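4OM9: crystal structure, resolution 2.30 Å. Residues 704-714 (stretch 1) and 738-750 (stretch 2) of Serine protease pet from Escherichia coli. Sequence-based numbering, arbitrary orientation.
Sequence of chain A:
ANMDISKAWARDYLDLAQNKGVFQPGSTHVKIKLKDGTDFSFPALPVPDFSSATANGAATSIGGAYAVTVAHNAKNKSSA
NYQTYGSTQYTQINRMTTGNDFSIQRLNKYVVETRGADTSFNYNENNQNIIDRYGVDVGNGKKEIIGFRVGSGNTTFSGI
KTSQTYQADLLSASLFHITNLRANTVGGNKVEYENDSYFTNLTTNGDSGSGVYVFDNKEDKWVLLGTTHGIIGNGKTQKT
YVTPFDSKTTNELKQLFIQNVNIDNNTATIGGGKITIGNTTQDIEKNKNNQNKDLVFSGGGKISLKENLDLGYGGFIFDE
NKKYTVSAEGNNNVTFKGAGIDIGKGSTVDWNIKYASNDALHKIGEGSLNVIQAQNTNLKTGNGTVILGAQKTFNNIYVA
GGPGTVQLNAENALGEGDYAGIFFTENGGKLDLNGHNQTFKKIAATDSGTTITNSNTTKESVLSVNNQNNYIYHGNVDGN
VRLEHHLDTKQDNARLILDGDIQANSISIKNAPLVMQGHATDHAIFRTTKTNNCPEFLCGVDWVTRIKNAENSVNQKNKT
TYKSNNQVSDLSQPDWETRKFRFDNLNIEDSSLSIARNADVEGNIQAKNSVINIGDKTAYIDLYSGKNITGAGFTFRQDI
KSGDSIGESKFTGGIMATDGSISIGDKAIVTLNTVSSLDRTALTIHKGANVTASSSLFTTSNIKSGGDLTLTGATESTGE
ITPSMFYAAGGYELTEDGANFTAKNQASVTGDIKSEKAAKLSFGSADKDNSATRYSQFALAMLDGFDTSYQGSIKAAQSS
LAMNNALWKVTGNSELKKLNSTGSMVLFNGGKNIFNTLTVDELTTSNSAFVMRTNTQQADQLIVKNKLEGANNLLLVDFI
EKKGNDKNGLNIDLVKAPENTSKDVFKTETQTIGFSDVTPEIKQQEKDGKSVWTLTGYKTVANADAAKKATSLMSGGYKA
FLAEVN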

ATOM      1  N   LYS A 704      -7.803 -23.822 -15.326  1.00 50.39           N
ATOM      2  CA  LYS A 704      -8.566 -24.488 -14.280  1.00 49.02           C
ATOM      3  C   LYS A 704      -9.110 -23.449 -13.322  1.00 51.25           C
ATOM      4  O   LYS A 704      -8.381 -22.529 -12.933  1.00 53.83           O
ATOM      5  N   SER A 705     -10.381 -23.584 -12.937  1.00 44.33           N
ATOM      6  CA  SER A 705     -11.035 -22.545 -12.145  1.00 51.01           C
ATOM      7  C   SER A 705     -12.083 -23.049 -11.148  1.00 54.82           C
ATOM      8  O   SER A 705     -13.080 -23.663 -11.520  1.00 53.05           O
ATOM      9  N   GLY A 706     -11.838 -22.756  -9.875  1.00 59.12           N
ATOM     10  CA  GLY A 706     -12.730 -23.107  -8.792  1.00 57.86           C
ATOM     11  C   GLY A 706     -13.290 -21.847  -8.169  1.00 56.43           C
ATOM     12  O   GLY A 706     -13.869 -21.883  -7.082  1.00 61.68           O
ATOM     13  N   GLY A 707     -13.110 -20.727  -8.868  1.00 51.62           N
ATOM     14  CA  GLY A 707     -13.627 -19.443  -8.424  1.00 50.73           C
ATOM     15  C   GLY A 707     -14.607 -18.863  -9.427  1.00 53.97           C
ATOM     16  O   GLY A 707     -15.296 -19.604 -10.124  1.00 58.49           O
ATOM     17  N   ASP A 708     -14.686 -17.537  -9.490  1.00 56.44           N
ATOM     18  CA  ASP A 708     -15.496 -16.866 -10.503  1.00 55.21           C
ATOM     19  C   ASP A 708     -14.626 -16.423 -11.682  1.00 52.13           C
ATOM     20  O   ASP A 708     -13.633 -15.714 -11.510  1.00 51.30           O
ATOM     21  N   LEU A 709     -15.001 -16.866 -12.878  1.00 47.13           N
ATOM     22  CA  LEU A 709     -14.347 -16.444 -14.111  1.00 44.29           C
ATOM     23  C   LEU A 709     -15.376 -15.876 -15.091  1.00 50.96           C
ATOM     24  O   LEU A 709     -16.339 -16.551 -15.489  1.00 50.80           O
ATOM     25  N   THR A 710     -15.168 -14.623 -15.468  1.00 53.05           N
ATOM     26  CA  THR A 710     -16.077 -13.932 -16.357  1.00 52.14           C
ATOM     27  C   THR A 710     -15.336 -13.412 -17.583  1.00 50.78           C
ATOM     28  O   THR A 710     -14.281 -12.787 -17.475  1.00 48.19           O
ATOM     29  N   LEU A 711     -15.901 -13.678 -18.752  1.00 53.91           N
ATOM     30  CA  LEU A 711     -15.284 -13.292 -20.006  1.00 55.66           C
ATOM     31  C   LEU A 711     -16.232 -12.397 -20.802  1.00 61.55           C
ATOM     32  O   LEU A 711     -17.370 -12.777 -21.083  1.00 62.28           O
ATOM     33  N   THR A 712     -15.774 -11.193 -21.137  1.00 52.79           N
ATOM     34  CA  THR A 712     -16.643 -10.184 -21.740  1.00 56.46           C
ATOM     35  C   THR A 712     -15.935  -9.385 -22.804  1.00 59.49           C
ATOM     36  O   THR A 712     -14.712  -9.282 -22.792  1.00 57.52           O
ATOM     37  N   GLY A 713     -16.713  -8.771 -23.692  1.00 62.07           N
ATOM     38  CA  GLY A 713     -16.171  -7.853 -24.676  1.00 66.10           C
ATOM     39  C   GLY A 713     -15.484  -6.685 -24.008  1.00 67.72           C
ATOM     40  O   GLY A 713     -15.658  -6.466 -22.810  1.00 68.22           O
ATOM     41  N   ALA A 714     -14.697  -5.935 -24.770  1.00 87.79           N
ATOM     42  CA  ALA A 714     -14.051  -4.749 -24.218  1.00 95.14           C
ATOM     43  C   ALA A 714     -15.117  -3.716 -23.880  1.00102.92           C
ATOM     44  O   ALA A 714     -15.644  -3.043 -24.761  1.00 99.16           O
ATOM     45  N   GLY A 738     -18.049 -25.837  -6.797  1.00 91.61           N
ATOM     46  CA  GLY A 738     -19.304 -25.157  -7.080  1.00 90.08           C
ATOM     47  C   GLY A 738     -19.040 -23.728  -7.533  1.00 92.93           C
ATOM     48  O   GLY A 738     -19.370 -22.777  -6.834  1.00 91.88           O
ATOM     49  N   ALA A 739     -18.451 -23.586  -8.718  1.00 78.81           N
ATOM     50  CA  ALA A 739     -17.875 -22.324  -9.175  1.00 74.01           C
ATOM     51  C   ALA A 739     -18.747 -21.567 -10.171  1.00 77.80           C
ATOM     52  O   ALA A 739     -19.892 -21.940 -10.418  1.00 84.72           O
ATOM     53  N   ASN A 740     -18.198 -20.487 -10.722  1.00 61.14           N
ATOM     54  CA  ASN A 740     -18.871 -19.705 -11.762  1.00 61.86           C
ATOM     55  C   ASN A 740     -17.994 -19.450 -12.984  1.00 61.36           C
ATOM     56  O   ASN A 740     -16.848 -18.969 -12.888  1.00 60.93           O
ATOM     57  N   PHE A 741     -18.549 -19.785 -14.138  1.00 61.49           N
ATOM     58  CA  PHE A 741     -17.908 -19.536 -15.409  1.00 61.18           C
ATOM     59  C   PHE A 741     -18.902 -18.796 -16.296  1.00 62.22           C
ATOM     60  O   PHE A 741     -19.830 -19.392 -16.844  1.00 64.23           O
ATOM     61  N   THR A 742     -18.694 -17.492 -16.419  1.00 62.82           N
ATOM     62  CA  THR A 742     -19.611 -16.607 -17.112  1.00 65.64           C
ATOM     63  C   THR A 742     -19.012 -15.993 -18.379  1.00 69.75           C
ATOM     64  O   THR A 742     -17.927 -15.416 -18.357  1.00 68.85           O
ATOM     65  N   ALA A 743     -19.730 -16.126 -19.487  1.00 64.48           N
ATOM     66  CA  ALA A 743     -19.368 -15.451 -20.722  1.00 64.77           C
ATOM     67  C   ALA A 743     -20.549 -14.611 -21.177  1.00 66.20           C
ATOM     68  O   ALA A 743     -21.688 -15.079 -21.160  1.00 68.39           O
ATOM     69  N   LYS A 744     -20.280 -13.374 -21.581  1.00 66.90           N
ATOM     70  CA  LYS A 744     -21.338 -12.423 -21.903  1.00 68.37           C
ATOM     71  C   LYS A 744     -20.802 -11.183 -22.610  1.00 69.01           C
ATOM     72  O   LYS A 744     -19.589 -10.977 -22.683  1.00 68.33           O
ATOM     73  N   ASN A 745     -21.719 -10.364 -23.121  1.00 70.54           N
ATOM     74  CA  ASN A 745     -21.385  -9.067 -23.709  1.00 71.27           C
ATOM     75  C   ASN A 745     -20.350  -9.124 -24.822  1.00 70.70           C
ATOM     76  O   ASN A 745     -19.227  -8.675 -24.646  1.00 70.26           O
ATOM     77  N   GLN A 746     -20.746  -9.668 -25.967  1.00 72.38           N
ATOM     78  CA  GLN A 746     -19.889  -9.737 -27.151  1.00 76.06           C
ATOM     79  C   GLN A 746     -18.590 -10.484 -26.861  1.00 72.04           C
ATOM     80  O   GLN A 746     -17.489  -9.999 -27.126  1.00 70.77           O
ATOM     81  N   ALA A 747     -18.755 -11.677 -26.302  1.00 67.88           N
ATOM     82  CA  ALA A 747     -17.666 -12.594 -26.037  1.00 66.41           C
ATOM     83  C   ALA A 747     -17.757 -13.800 -26.965  1.00 65.78           C
ATOM     84  O   ALA A 747     -18.802 -14.435 -27.056  1.00 66.07           O
ATOM     85  N   SER A 748     -16.662 -14.118 -27.645  1.00 66.33           N
ATOM     86  CA  SER A 748     -16.602 -15.309 -28.482  1.00 67.88           C
ATOM     87  C   SER A 748     -15.608 -16.312 -27.899  1.00 62.89           C
ATOM     88  O   SER A 748     -14.406 -16.094 -27.946  1.00 62.32           O
ATOM     89  N   VAL A 749     -16.121 -17.408 -27.354  1.00 62.40           N
ATOM     90  CA  VAL A 749     -15.328 -18.325 -26.543  1.00 61.19           C
ATOM     91  C   VAL A 749     -15.116 -19.677 -27.210  1.00 60.40           C
ATOM     92  O   VAL A 749     -16.071 -20.412 -27.462  1.00 60.65           O
ATOM     93  N   THR A 750     -13.857 -20.012 -27.479  1.00 62.67           N
ATOM     94  CA  THR A 750     -13.528 -21.289 -28.104  1.00 61.65           C
ATOM     95  C   THR A 750     -12.803 -22.177 -27.092  1.00 61.73           C
ATOM     96  O   THR A 750     -12.085 -21.681 -26.227  1.00 62.90           O
TER

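The two stretches meet as neighbouring parallel strands, so their side chains alternate between two faces of the sheet: Asp708, Thr710, Asn740 and Thr742 lie on one, Leu709, Leu711, Phe741 and Ala743 on the other. Gly738 makes no contact with stretch 1. Ala739 begins the interface just before its strand; its CB points toward stretch 1 and rests 3.2 Å from Gly707 O and 3.7 Å from Gly706 C, a close fit against bare glycine backbone that suits a single methyl.

Asn740 starts the ladder. Its backbone N donates to Gly707 O (3.1 Å), and its O accepts from Leu709 N (2.8 Å). The side chain, chi1 m, sits beside that of Asp708, also m, and Asn740 ND2 gives a weak hydrogen bond to Asp708 OD1 at 3.3 Å. An amide is well matched to a carboxylate here, since it offers a proton to the acid on a partly exposed face.

Phe741 turns to the opposite, buried face. With chi1 t and chi2 near -88°, its ring reaches back to stretch 1, where CE2 lies 3.7 Å from Leu709 CD2 and CZ 4.0 Å from Leu711 CD1. Leu709 (t, p) and Leu711 (m, t) both meet the ring obliquely, so one large aromatic bridges two successive leucines of this face.

Thr742 returns to the polar face, paired with Thr710; both are m. The closest approach of their side chains is 3.9 Å, from Thr710 OG1 to Thr742 CB, a packing contact. Beta-branched residues suit extended backbone, which here is held by Thr742 N to Leu709 O and Leu711 N to Thr742 O, each 2.7 Å.

Ala743, on the leucine face, is little covered by stretch 1. Lys744, chi1 p and then t throughout, uses its aliphatic chain: CE is 3.9 Å from Thr710 CG2, and CG is 3.9 Å from Thr712 CG2. The long methylenes thus pack on threonine methyls, while Lys744 N bonds to Leu711 O at 3.0 Å. Thr712, chi1 p, directs OG1 to Gly713 O within its own stretch (2.9 Å).

At the turn, the CB of Asn745 points toward stretch 1 but the end of its side chain leads away; its backbone O receives Gly713 N at 2.7 Å. A CB on Gly713 would clash with this same Asn745 O, so glycine fits the tight spot. Beyond Gln746, the small Ala747 places its CB 3.5 Å from Leu711 O. Val749, chi1 t, completes the apolar cluster, with CG2 4.4 Å from Leu711 CD1, whereas Ser748 and Thr750 lie out of reach.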

ATOM      1  CB  LYS A 704      -7.698 -25.506 -13.543  1.00 52.61           C
ATOM      2  CG  LYS A 704      -7.194 -26.603 -14.456  1.00 54.00           C
ATOM      3  CD  LYS A 704      -6.261 -27.575 -13.755  1.00 55.37           C
ATOM      4  CE  LYS A 704      -5.706 -28.575 -14.771  1.00 62.68           C
ATOM      5  NZ  LYS A 704      -4.821 -29.613 -14.175  1.00 62.67           N
ATOM      6  CB  SER A 705     -11.682 -21.516 -13.079  1.00 46.18           C
ATOM      7  OG  SER A 705     -12.458 -20.577 -12.351  1.00 50.84           O
ATOM      8  CB  ASP A 708     -16.226 -15.663  -9.912  1.00 54.28           C
ATOM      9  CG  ASP A 708     -17.185 -16.046  -8.784  1.00 66.69           C
ATOM     10  OD1 ASP A 708     -17.271 -17.240  -8.436  1.00 67.42           O
ATOM     11  OD2 ASP A 708     -17.850 -15.144  -8.233  1.00 77.07           O
ATOM     12  CB  LEU A 709     -13.581 -17.603 -14.749  1.00 44.21           C
ATOM     13  CG  LEU A 709     -12.904 -17.309 -16.090  1.00 39.83           C
ATOM     14  CD1 LEU A 709     -11.829 -16.179 -15.946  1.00 39.44           C
ATOM     15  CD2 LEU A 709     -12.296 -18.571 -16.646  1.00 39.24           C
ATOM     16  CB  THR A 710     -16.764 -12.772 -15.646  1.00 50.81           C
ATOM     17  OG1 THR A 710     -17.376 -13.251 -14.445  1.00 54.83           O
ATOM     18  CG2 THR A 710     -17.822 -12.162 -16.538  1.00 58.43           C
ATOM     19  CB  LEU A 711     -14.905 -14.538 -20.792  1.00 53.91           C
ATOM     20  CG  LEU A 711     -14.168 -15.586 -19.960  1.00 54.14           C
ATOM     21  CD1 LEU A 711     -13.940 -16.855 -20.770  1.00 50.16           C
ATOM     22  CD2 LEU A 711     -12.852 -15.012 -19.468  1.00 52.44           C
ATOM     23  CB  THR A 712     -17.159  -9.147 -20.723  1.00 54.17           C
ATOM     24  OG1 THR A 712     -16.131  -8.181 -20.500  1.00 50.72           O
ATOM     25  CG2 THR A 712     -17.553  -9.780 -19.396  1.00 50.64           C
ATOM     26  CB  ALA A 714     -13.032  -4.181 -25.189  1.00 92.33           C
ATOM     27  CB  ALA A 739     -16.519 -22.585  -9.785  1.00 72.64           C
ATOM     28  CB  ASN A 740     -19.359 -18.365 -11.217  1.00 62.93           C
ATOM     29  CG  ASN A 740     -20.539 -18.511 -10.287  1.00 66.70           C
ATOM     30  OD1 ASN A 740     -21.519 -19.194 -10.606  1.00 64.00           O
ATOM     31  ND2 ASN A 740     -20.453 -17.880  -9.123  1.00 64.48           N
ATOM     32  CB  PHE A 741     -17.439 -20.846 -16.040  1.00 60.20           C
ATOM     33  CG  PHE A 741     -16.778 -20.678 -17.378  1.00 59.88           C
ATOM     34  CD1 PHE A 741     -17.531 -20.674 -18.544  1.00 60.39           C
ATOM     35  CD2 PHE A 741     -15.403 -20.546 -17.475  1.00 59.13           C
ATOM     36  CE1 PHE A 741     -16.933 -20.528 -19.772  1.00 60.14           C
ATOM     37  CE2 PHE A 741     -14.791 -20.399 -18.706  1.00 58.88           C
ATOM     38  CZ  PHE A 741     -15.557 -20.391 -19.856  1.00 59.38           C
ATOM     39  CB  THR A 742     -20.089 -15.468 -16.172  1.00 69.93           C
ATOM     40  OG1 THR A 742     -20.738 -16.032 -15.029  1.00 74.31           O
ATOM     41  CG2 THR A 742     -21.057 -14.526 -16.880  1.00 72.13           C
ATOM     42  CB  ALA A 743     -18.970 -16.448 -21.791  1.00 63.98           C
ATOM     43  CB  LYS A 744     -22.073 -12.001 -20.631  1.00 69.05           C
ATOM     44  CG  LYS A 744     -21.240 -11.134 -19.711  1.00 68.98           C
ATOM     45  CD  LYS A 744     -21.941 -10.903 -18.380  1.00 69.54           C
ATOM     46  CE  LYS A 744     -21.064 -10.091 -17.428  1.00 69.47           C
ATOM     47  NZ  LYS A 744     -21.765  -9.723 -16.163  1.00 71.87           N
ATOM     48  CB  ASN A 745     -20.898  -8.110 -22.621  1.00 71.53           C
ATOM     49  CG  ASN A 745     -22.031  -7.345 -21.969  1.00 82.15           C
ATOM     50  OD1 ASN A 745     -22.677  -7.836 -21.042  1.00 81.93           O
ATOM     51  ND2 ASN A 745     -22.283  -6.133 -22.454  1.00 82.26           N
ATOM     52  CB  GLN A 746     -19.623  -8.333 -27.694  1.00 78.28           C
ATOM     53  CG  GLN A 746     -20.838  -7.747 -28.403  1.00 79.56           C
ATOM     54  CD  GLN A 746     -20.681  -6.286 -28.745  1.00 83.89           C
ATOM     55  OE1 GLN A 746     -19.680  -5.664 -28.401  1.00 94.37           O
ATOM     56  NE2 GLN A 746     -21.671  -5.730 -29.427  1.00 92.03           N
ATOM     57  CB  ALA A 747     -17.700 -13.041 -24.590  1.00 65.84           C
ATOM     58  CB  SER A 748     -16.217 -14.938 -29.911  1.00 72.64           C
ATOM     59  OG  SER A 748     -16.053 -16.100 -30.700  1.00 76.82           O
ATOM     60  CB  VAL A 749     -15.998 -18.565 -25.180  1.00 61.23           C
ATOM     61  CG1 VAL A 749     -15.140 -19.468 -24.307  1.00 60.06           C
ATOM     62  CG2 VAL A 749     -16.276 -17.246 -24.498  1.00 62.09           C
ATOM     63  CB  THR A 750     -12.658 -21.085 -29.382  1.00 63.99           C
ATOM     64  OG1 THR A 750     -13.366 -20.268 -30.322  1.00 71.91           O
ATOM     65  CG2 THR A 750     -12.318 -22.412 -30.053  1.00 65.78           C
TER